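PDB 3NYI: fat acid-binding protein from Eubacterium ventriosum, which binds the fatty acid stearic acid and probably serves as a lipid-binding protein of the DegV family. Local coordinates for residues 11-15 with 270-275; 51-56 with 278-284; 59-63 with 172-176. All coordinates share one frame; numbering follows the deposited sequence. Where two conformers were deposited one is given.

Overall arrangement
Three contacts join distant parts of the chain, and two of them border one bound lipid. From the N terminus, the loop 11-15 waits more than 250 residues for its partner, 270-275, and interaction 1 thereby joins the two mixed sheets of the chain. Helix 48-57 follows; its residues 51-56 meet 278-284 in interaction 2, so that these two closures cross. The loop 59-63 then packs on helix 172-177 in interaction 3, nested inside both larger loops. Interactions 1 and 2 share helix 274-280, touch each other and both border stearic acid. Interaction 3 adjoins interaction 2 nearer the surface, whereas its nearest atoms stay about 7 Å from interaction 1.

Interaction 1 of 3, residues 11-15 with 270-275; sequences SACDL and VAIGIV. With STE (stearic acid), chain C.
Ala12 faces Val275 and Asp14 faces Gly273 with each pair's CA atoms 5.5 Å apart, so the short 3-10 turn 11-13 and the residue after it run alongside the start of helix 274-280. Asp14 carries the polar part. Its OD2 accepts the backbone N-H of Gly273 over 2.8 Å in a nearly straight bond (162°), although the donor stands well above the carboxylate plane. Thr128 OG1 is a second hydrogen-bond partner of OD2. Because Gly273 has no side chain, OD1 can lie 3.1 Å from Gly273 CA. Gly273 is also the N-cap of helix 274-280, so the helix dipole probably stabilises the carboxylate. Water reinforces the junction: one molecule donates to Asp14 O at 2.7 Å and accepts from Ala271 N at 3.0 Å, and another accepts from Val275 N and lies against Asp14 OD1, to which it can donate.

Around these bonds carbon does most of the packing. Val270 CG1 rests 3.2 Å from Asp14 O, and its CB meets Asp14 CB. Val275 CG1, anti to the backbone N (chi1 174°), is 3.9 Å from Ala12 CB and 3.8 Å from stearic acid C4, serving contact and lipid pocket alike. Ile272 CD1 touches the other end of the acyl chain, at C17.

Loop 11-15 follows strand 6-10 of one sheet, with Ala12 and Cys13 against helix 128-143, while Val270 pairs with strand 236-242 of the other.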
loop_
_atom_site.group_PDB
_atom_site.type_symbol
_atom_site.label_atom_id
_atom_site.label_comp_id
_atom_site.label_asym_id
_atom_site.label_seq_id
_atom_site.Cartn_x
_atom_site.Cartn_y
_atom_site.Cartn_z
ATOM N N SER A 11 5.313 6.832 1.724
ATOM C CA SER A 11 5.957 5.574 2.107
ATOM C C SER A 11 4.992 4.415 2.349
ATOM O O SER A 11 5.426 3.307 2.666
ATOM C CB SER A 11 6.865 5.768 3.330
ATOM O OG SER A 11 6.120 6.284 4.417
ATOM N N ALA A 12 3.693 4.652 2.189
ATOM C CA ALA A 12 2.721 3.580 2.404
ATOM C C ALA A 12 2.804 2.509 1.322
ATOM O O ALA A 12 2.279 1.414 1.511
ATOM C CB ALA A 12 1.276 4.132 2.489
ATOM N N CYS A 13 3.453 2.817 0.198
ATOM C CA CYS A 13 3.496 1.874 -0.943
ATOM C C CYS A 13 4.400 0.658 -0.678
ATOM O O CYS A 13 4.248 -0.393 -1.301
ATOM C CB CYS A 13 3.945 2.598 -2.222
ATOM S SG CYS A 13 5.723 3.066 -2.230
ATOM N N ASP A 14 5.348 0.808 0.242
ATOM C CA ASP A 14 6.197 -0.320 0.666
ATOM C C ASP A 14 7.074 -0.926 -0.453
ATOM O O ASP A 14 7.510 -2.073 -0.353
ATOM C CB ASP A 14 5.340 -1.430 1.302
ATOM C CG ASP A 14 4.664 -0.989 2.584
ATOM O OD1 ASP A 14 5.192 -0.062 3.239
ATOM O OD2 ASP A 14 3.619 -1.581 2.952
ATOM N N LEU A 15 7.328 -0.165 -1.509
ATOM C CA LEU A 15 8.194 -0.635 -2.586
ATOM C C LEU A 15 9.603 -0.893 -2.072
ATOM O O LEU A 15 10.115 -0.136 -1.255
ATOM C CB LEU A 15 8.214 0.375 -3.736
ATOM C CG LEU A 15 6.987 0.331 -4.646
ATOM C CD1 LEU A 15 6.863 1.634 -5.437
ATOM C CD2 LEU A 15 7.043 -0.888 -5.579
ATOM N N VAL A 270 5.924 -7.195 -1.269
ATOM C CA VAL A 270 6.370 -6.207 -0.284
ATOM C C VAL A 270 6.509 -6.776 1.113
ATOM O O VAL A 270 5.744 -7.648 1.527
ATOM C CB VAL A 270 5.421 -4.996 -0.218
ATOM C CG1 VAL A 270 5.446 -4.221 -1.537
ATOM C CG2 VAL A 270 3.990 -5.439 0.162
ATOM N N ALA A 271 7.494 -6.266 1.844
ATOM C CA ALA A 271 7.512 -6.425 3.282
ATOM C C ALA A 271 6.604 -5.308 3.785
ATOM O O ALA A 271 6.946 -4.126 3.683
ATOM C CB ALA A 271 8.929 -6.253 3.821
ATOM N N ILE A 272 5.436 -5.677 4.291
ATOM C CA ILE A 272 4.422 -4.683 4.640
ATOM C C ILE A 272 5.046 -3.668 5.596
ATOM O O ILE A 272 5.706 -4.041 6.575
ATOM C CB ILE A 272 3.204 -5.349 5.244
ATOM C CG1 ILE A 272 2.553 -6.262 4.189
ATOM C CG2 ILE A 272 2.205 -4.308 5.738
ATOM C CD1 ILE A 272 1.528 -7.199 4.777
ATOM N N GLY A 273 4.881 -2.391 5.284
ATOM C CA GLY A 273 5.601 -1.360 6.013
ATOM C C GLY A 273 4.945 -0.873 7.280
ATOM O O GLY A 273 3.838 -1.279 7.635
ATOM N N ILE A 274 5.664 0.023 7.954
ATOM C CA ILE A 274 5.228 0.672 9.175
ATOM C C ILE A 274 3.850 1.310 9.083
ATOM O O ILE A 274 3.033 1.153 9.990
ATOM C CB ILE A 274 6.265 1.748 9.551
ATOM C CG1 ILE A 274 7.570 1.063 9.981
ATOM C CG2 ILE A 274 5.719 2.672 10.633
ATOM C CD1 ILE A 274 8.722 2.045 10.319
ATOM N N VAL A 275 3.582 2.037 8.001
ATOM C CA VAL A 275 2.273 2.700 7.862
ATOM C C VAL A 275 1.103 1.706 8.068
ATOM O O VAL A 275 0.168 1.972 8.825
ATOM C CB VAL A 275 2.122 3.405 6.495
ATOM C CG1 VAL A 275 0.695 3.950 6.327
ATOM C CG2 VAL A 275 3.161 4.512 6.349
HETATM C C1 STE C . -1.772 8.573 8.734
HETATM O O1 STE C . -2.194 9.478 8.082
HETATM O O2 STE C . -1.646 8.710 9.916
HETATM C C2 STE C . -1.615 7.176 8.090
HETATM C C3 STE C . -2.831 6.278 8.431
HETATM C C4 STE C . -2.608 4.850 7.875
HETATM C C5 STE C . -3.897 4.003 7.978
HETATM C C6 STE C . -3.626 2.569 7.469
HETATM C C7 STE C . -4.872 1.665 7.654
HETATM C C8 STE C . -4.586 0.296 6.983
HETATM C C9 STE C . -5.782 -0.669 7.151
HETATM C C10 STE C . -5.401 -2.046 6.540
HETATM C C11 STE C . -5.494 -1.944 5.016
HETATM C C12 STE C . -4.255 -2.451 4.241
HETATM C C13 STE C . -3.394 -3.481 4.990
HETATM C C14 STE C . -3.094 -4.623 3.981
HETATM C C15 STE C . -1.927 -5.510 4.472
HETATM C C16 STE C . -1.920 -6.819 3.642
HETATM C C17 STE C . -1.097 -6.614 2.352
HETATM C C18 STE C . -0.927 -7.949 1.590
HETATM O O HOH W 1 9.089 -4.054 0.569
HETATM O O HOH W 2 5.085 1.965 5.248
#

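Interaction 2 of 3, residues 51-56 with 278-284; sequences CYQRMV and VHTGPYP. With STE (stearic acid), chain C.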
loop_
_atom_site.group_PDB
_atom_site.type_symbol
_atom_site.label_atom_id
_atom_site.label_comp_id
_atom_site.label_asym_id
_atom_site.label_seq_id
_atom_site.Cartn_x
_atom_site.Cartn_y
_atom_site.Cartn_z
ATOM N N CYS A 51 10.415 -1.341 14.026
ATOM C CA CYS A 51 9.050 -1.029 14.414
ATOM C C CYS A 51 8.258 -2.295 14.726
ATOM O O CYS A 51 7.543 -2.354 15.723
ATOM C CB CYS A 51 8.357 -0.215 13.317
ATOM S SG CYS A 51 6.724 0.383 13.773
ATOM N N TYR A 52 8.368 -3.305 13.865
ATOM C CA TYR A 52 7.654 -4.548 14.105
ATOM C C TYR A 52 8.103 -5.141 15.442
ATOM O O TYR A 52 7.296 -5.689 16.198
ATOM C CB TYR A 52 7.913 -5.548 12.982
ATOM C CG TYR A 52 6.956 -5.456 11.793
ATOM C CD1 TYR A 52 7.163 -4.538 10.769
ATOM C CD2 TYR A 52 5.873 -6.320 11.680
ATOM C CE1 TYR A 52 6.292 -4.480 9.666
ATOM C CE2 TYR A 52 5.003 -6.270 10.583
ATOM C CZ TYR A 52 5.219 -5.349 9.586
ATOM O OH TYR A 52 4.357 -5.302 8.493
ATOM N N GLN A 53 9.400 -5.039 15.717
ATOM C CA GLN A 53 9.961 -5.568 16.961
ATOM C C GLN A 53 9.337 -4.923 18.190
ATOM O O GLN A 53 8.932 -5.623 19.121
ATOM C CB GLN A 53 11.484 -5.406 17.000
ATOM C CG GLN A 53 12.252 -6.632 16.540
ATOM C CD GLN A 53 11.906 -7.892 17.326
ATOM O OE1 GLN A 53 11.505 -7.837 18.490
ATOM N NE2 GLN A 53 12.064 -9.038 16.684
ATOM N N ARG A 54 9.257 -3.594 18.196
ATOM C CA ARG A 54 8.656 -2.885 19.319
ATOM C C ARG A 54 7.259 -3.420 19.599
ATOM O O ARG A 54 6.886 -3.625 20.742
ATOM C CB ARG A 54 8.600 -1.379 19.056
ATOM C CG ARG A 54 9.951 -0.684 19.090
ATOM C CD ARG A 54 10.541 -0.694 20.491
ATOM N NE ARG A 54 9.618 -0.137 21.478
ATOM C CZ ARG A 54 9.480 1.162 21.726
ATOM N NH1 ARG A 54 10.204 2.049 21.055
ATOM N NH2 ARG A 54 8.615 1.575 22.644
HETATM N N MSE A 55 6.481 -3.652 18.545
HETATM C CA MSE A 55 5.121 -4.155 18.736
HETATM C C MSE A 55 5.101 -5.604 19.201
HETATM O O MSE A 55 4.271 -5.983 20.026
HETATM C CB MSE A 55 4.280 -4.005 17.462
HETATM C CG MSE A 55 4.127 -2.575 16.993
HETATM SE SE MSE A 55 2.919 -2.535 15.434
HETATM C CE MSE A 55 1.286 -2.274 16.308
ATOM N N VAL A 56 5.999 -6.418 18.652
ATOM C CA VAL A 56 6.063 -7.828 19.023
ATOM C C VAL A 56 6.534 -7.999 20.474
ATOM O O VAL A 56 6.029 -8.854 21.208
ATOM C CB VAL A 56 6.967 -8.633 18.068
ATOM C CG1 VAL A 56 7.238 -10.010 18.632
ATOM C CG2 VAL A 56 6.325 -8.739 16.678
ATOM N N VAL A 278 1.291 -0.433 11.820
ATOM C CA VAL A 278 0.818 0.248 13.018
ATOM C C VAL A 278 -0.681 -0.008 13.170
ATOM O O VAL A 278 -1.199 -0.127 14.281
ATOM C CB VAL A 278 1.134 1.762 12.993
ATOM C CG1 VAL A 278 0.284 2.519 14.008
ATOM C CG2 VAL A 278 2.634 2.004 13.269
ATOM N N HIS A 279 -1.364 -0.142 12.038
ATOM C CA HIS A 279 -2.808 -0.286 12.042
ATOM C C HIS A 279 -3.301 -1.734 11.959
ATOM O O HIS A 279 -4.414 -2.021 12.401
ATOM C CB HIS A 279 -3.427 0.597 10.934
ATOM C CG HIS A 279 -3.242 2.060 11.197
ATOM N ND1 HIS A 279 -4.158 2.802 11.916
ATOM C CD2 HIS A 279 -2.219 2.896 10.921
ATOM C CE1 HIS A 279 -3.725 4.044 12.030
ATOM N NE2 HIS A 279 -2.537 4.127 11.435
ATOM N N THR A 280 -2.484 -2.641 11.420
ATOM C CA THR A 280 -2.885 -4.050 11.348
ATOM C C THR A 280 -2.384 -4.875 12.517
ATOM O O THR A 280 -2.939 -5.935 12.805
ATOM C CB THR A 280 -2.352 -4.757 10.079
ATOM O OG1 THR A 280 -0.914 -4.719 10.064
ATOM C CG2 THR A 280 -2.900 -4.098 8.822
ATOM N N GLY A 281 -1.333 -4.391 13.180
ATOM C CA GLY A 281 -0.561 -5.221 14.077
ATOM C C GLY A 281 0.577 -5.840 13.295
ATOM O O GLY A 281 0.649 -5.687 12.079
ATOM N N PRO A 282 1.469 -6.566 13.983
ATOM C CA PRO A 282 2.663 -7.088 13.316
ATOM C C PRO A 282 2.420 -8.360 12.500
ATOM O O PRO A 282 3.384 -8.865 11.922
ATOM C CB PRO A 282 3.611 -7.428 14.490
ATOM C CG PRO A 282 2.779 -7.336 15.748
ATOM C CD PRO A 282 1.358 -7.043 15.373
ATOM N N TYR A 283 1.190 -8.868 12.426
ATOM C CA TYR A 283 0.978 -10.138 11.707
ATOM C C TYR A 283 0.056 -10.111 10.477
ATOM O O TYR A 283 -0.696 -11.057 10.262
ATOM C CB TYR A 283 0.507 -11.218 12.682
ATOM C CG TYR A 283 1.399 -11.295 13.897
ATOM C CD1 TYR A 283 2.727 -11.679 13.778
ATOM C CD2 TYR A 283 0.922 -10.957 15.156
ATOM C CE1 TYR A 283 3.556 -11.734 14.885
ATOM C CE2 TYR A 283 1.741 -11.013 16.269
ATOM C CZ TYR A 283 3.054 -11.403 16.127
ATOM O OH TYR A 283 3.869 -11.458 17.233
ATOM N N PRO A 284 0.139 -9.060 9.643
ATOM C CA PRO A 284 -0.690 -9.102 8.432
ATOM C C PRO A 284 -0.067 -10.018 7.382
ATOM O O PRO A 284 1.155 -10.140 7.338
ATOM C CB PRO A 284 -0.637 -7.662 7.920
ATOM C CG PRO A 284 0.652 -7.080 8.497
ATOM C CD PRO A 284 1.153 -7.995 9.589
HETATM C C1 STE C . -1.772 8.573 8.734
HETATM O O1 STE C . -2.194 9.478 8.082
HETATM O O2 STE C . -1.646 8.710 9.916
HETATM C C2 STE C . -1.615 7.176 8.090
HETATM C C3 STE C . -2.831 6.278 8.431
HETATM C C4 STE C . -2.608 4.850 7.875
HETATM C C5 STE C . -3.897 4.003 7.978
HETATM C C6 STE C . -3.626 2.569 7.469
HETATM C C7 STE C . -4.872 1.665 7.654
HETATM C C8 STE C . -4.586 0.296 6.983
HETATM C C9 STE C . -5.782 -0.669 7.151
HETATM C C10 STE C . -5.401 -2.046 6.540
HETATM C C11 STE C . -5.494 -1.944 5.016
HETATM C C12 STE C . -4.255 -2.451 4.241
HETATM C C13 STE C . -3.394 -3.481 4.990
HETATM C C14 STE C . -3.094 -4.623 3.981
HETATM C C15 STE C . -1.927 -5.510 4.472
HETATM C C16 STE C . -1.920 -6.819 3.642
HETATM C C17 STE C . -1.097 -6.614 2.352
HETATM C C18 STE C . -0.927 -7.949 1.590
#
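Pro282 fits against one side of helix 48-57, touching Tyr52, Met55 and Val56, and most of the contact is of this apolar kind. Its CB lies 3.7 Å from Val56 CG2, and its CG lies 4.0 Å from Met55 CB. The methyl end of Met55, a selenomethionine, points towards Val278 and Gly281, but its exact position is doubtful. Val56 CG2 also reaches Tyr283 OH, the two side chains meeting at about a right angle.

Aromatic edges form a second group. Pro282 O lies in the plane of the Tyr52 ring, 3.3 Å from CE2, with Pro284 CD near the same plane. The ring's hydroxyl is spent on Ile272 O, a hydrogen bond that ties helix 48-57 to the chain just ahead of helix 274-280.

One side-chain hydrogen bond lies within 278-284: Thr280 OG1 donates to Gly281 O over 2.7 Å, on a lone pair in the carbonyl plane, which probably helps to hold the turn where the helix ends. At the backbone angles of Gly281 (phi 92°) a side chain would be jammed against the preceding carbonyl oxygen.

Lipid contacts complete the account: stearic acid C5 lies 3.5 Å above one face of the His279 ring, towards its rim, and Thr280 CG2 approaches C13.

With no hydrogen bond between the segments, cohesion here probably rests mainly on the burial of apolar surface, while helix 274-280 presents other side chains to the fatty acid.

Interaction 3 of 3, residues 59-63 with 172-176; sequences PKLFP and DYLKM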
loop_
_atom_site.group_PDB
_atom_site.type_symbol
_atom_site.label_atom_id
_atom_site.label_comp_id
_atom_site.label_asym_id
_atom_site.label_seq_id
_atom_site.Cartn_x
_atom_site.Cartn_y
_atom_site.Cartn_z
ATOM N N PRO A 59 2.837 -6.306 23.382
ATOM C CA PRO A 59 1.492 -6.489 22.822
ATOM C C PRO A 59 0.501 -5.420 23.269
ATOM O O PRO A 59 -0.623 -5.380 22.762
ATOM C CB PRO A 59 1.062 -7.851 23.384
ATOM C CG PRO A 59 2.328 -8.526 23.780
ATOM C CD PRO A 59 3.230 -7.431 24.241
ATOM N N LYS A 60 0.910 -4.574 24.207
ATOM C CA LYS A 60 0.042 -3.519 24.726
ATOM C C LYS A 60 0.379 -2.164 24.111
ATOM O O LYS A 60 -0.306 -1.172 24.358
ATOM C CB LYS A 60 0.171 -3.429 26.248
ATOM C CG LYS A 60 -0.651 -4.438 27.020
ATOM C CD LYS A 60 -0.400 -4.287 28.515
ATOM C CE LYS A 60 -0.573 -2.838 28.962
ATOM N NZ LYS A 60 -0.113 -2.621 30.364
ATOM N N LEU A 61 1.456 -2.129 23.335
ATOM C CA LEU A 61 1.936 -0.906 22.699
ATOM C C LEU A 61 1.135 -0.624 21.426
ATOM O O LEU A 61 1.150 -1.427 20.503
ATOM C CB LEU A 61 3.413 -1.075 22.330
ATOM C CG LEU A 61 4.370 0.119 22.360
ATOM C CD1 LEU A 61 5.457 -0.081 21.315
ATOM C CD2 LEU A 61 3.655 1.445 22.140
ATOM N N PHE A 62 0.435 0.505 21.381
ATOM C CA PHE A 62 -0.240 0.931 20.154
ATOM C C PHE A 62 0.382 2.221 19.610
ATOM O O PHE A 62 0.086 3.321 20.099
ATOM C CB PHE A 62 -1.755 1.075 20.377
ATOM C CG PHE A 62 -2.435 -0.227 20.697
ATOM C CD1 PHE A 62 -2.938 -1.030 19.684
ATOM C CD2 PHE A 62 -2.544 -0.666 22.011
ATOM C CE1 PHE A 62 -3.550 -2.240 19.974
ATOM C CE2 PHE A 62 -3.160 -1.874 22.310
ATOM C CZ PHE A 62 -3.666 -2.662 21.291
ATOM N N PRO A 63 1.271 2.089 18.610
ATOM C CA PRO A 63 1.934 3.271 18.049
ATOM C C PRO A 63 0.958 4.133 17.267
ATOM O O PRO A 63 -0.158 3.686 16.974
ATOM C CB PRO A 63 2.977 2.681 17.096
ATOM C CG PRO A 63 3.093 1.219 17.475
ATOM C CD PRO A 63 1.737 0.845 17.975
ATOM N N ASP A 172 -7.357 -5.573 17.355
ATOM C CA ASP A 172 -6.942 -4.549 18.322
ATOM C C ASP A 172 -6.352 -3.294 17.676
ATOM O O ASP A 172 -6.736 -2.172 18.008
ATOM C CB ASP A 172 -5.934 -5.130 19.320
ATOM C CG ASP A 172 -6.506 -6.285 20.131
ATOM O OD1 ASP A 172 -7.748 -6.394 20.236
ATOM O OD2 ASP A 172 -5.705 -7.083 20.664
ATOM N N TYR A 173 -5.410 -3.483 16.760
ATOM C CA TYR A 173 -4.745 -2.340 16.132
ATOM C C TYR A 173 -5.643 -1.575 15.166
ATOM O O TYR A 173 -5.622 -0.344 15.142
ATOM C CB TYR A 173 -3.453 -2.785 15.448
ATOM C CG TYR A 173 -2.478 -3.484 16.382
ATOM C CD1 TYR A 173 -1.516 -2.762 17.075
ATOM C CD2 TYR A 173 -2.516 -4.865 16.563
ATOM C CE1 TYR A 173 -0.613 -3.398 17.938
ATOM C CE2 TYR A 173 -1.615 -5.511 17.415
ATOM C CZ TYR A 173 -0.657 -4.766 18.097
ATOM O OH TYR A 173 0.259 -5.381 18.946
ATOM N N LEU A 174 -6.424 -2.301 14.361
ATOM C CA LEU A 174 -7.378 -1.669 13.459
ATOM C C LEU A 174 -8.352 -0.780 14.218
ATOM O O LEU A 174 -8.611 0.341 13.801
ATOM C CB LEU A 174 -8.165 -2.715 12.652
ATOM C CG LEU A 174 -7.382 -3.428 11.552
ATOM C CD1 LEU A 174 -8.158 -4.635 11.006
ATOM C CD2 LEU A 174 -7.044 -2.441 10.437
ATOM N N LYS A 175 -8.901 -1.281 15.324
ATOM C CA LYS A 175 -9.869 -0.495 16.079
ATOM C C LYS A 175 -9.188 0.708 16.731
ATOM O O LYS A 175 -9.672 1.833 16.638
ATOM C CB LYS A 175 -10.573 -1.349 17.143
ATOM C CG LYS A 175 -11.444 -0.543 18.111
ATOM C CD LYS A 175 -12.377 -1.448 18.923
ATOM C CE LYS A 175 -13.257 -0.652 19.889
ATOM N NZ LYS A 175 -12.470 -0.023 20.994
HETATM N N MSE A 176 -8.057 0.466 17.376
HETATM C CA MSE A 176 -7.367 1.534 18.098
HETATM C C MSE A 176 -6.928 2.656 17.150
HETATM O O MSE A 176 -6.966 3.828 17.512
HETATM C CB MSE A 176 -6.181 0.969 18.871
HETATM C CG MSE A 176 -5.677 1.863 19.979
HETATM SE SE MSE A 176 -6.886 2.106 21.505
HETATM C CE MSE A 176 -8.414 0.992 21.066
#
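Asp172 O accepts the backbone N-H of Met176 at 3.0 Å, the first turn of helix 172-177, and the same oxygen has Phe62 CE1 for a neighbour at 3.7 Å. Phe62 is the projection by which the loop 59-63 reaches the helix. Its CD1 comes within 3.4 Å of Tyr173 CD1, and its CE1 stands 3.6 Å above one face of the Tyr173 ring, displaced towards the rim. The two ring planes are inclined at 48°, a tilted pair that belongs to neither classical stacking geometry. Beside Phe62 CE1, Asp172 CB adds an aliphatic contact at 3.8 Å.

On the opposite side of the Phe62 ring from Tyr173 comes Met176, a selenomethionine. A chi1 of -161° swings CG away from the main-chain nitrogen and the chain passes across the ring at about a right angle, and a later bend sets SE 5.3 Å from the ring centroid, only 15° off the normal. This is a Met-aromatic contact, here at a distance, and the residue also meets a crystal neighbour. Phe62 thus fastens the loop between helix 48-57 and strand 64-66 to the start of helix 172-177.

Leu61 O faces the edge of the Tyr173 ring, near its plane, 3.7 Å from CE1; the contact buries this carbonyl oxygen without a hydrogen-bonding partner in the model. Tyr173 also packs on Met55 and Pro282, and the next residue, Leu174, touches the stearic acid.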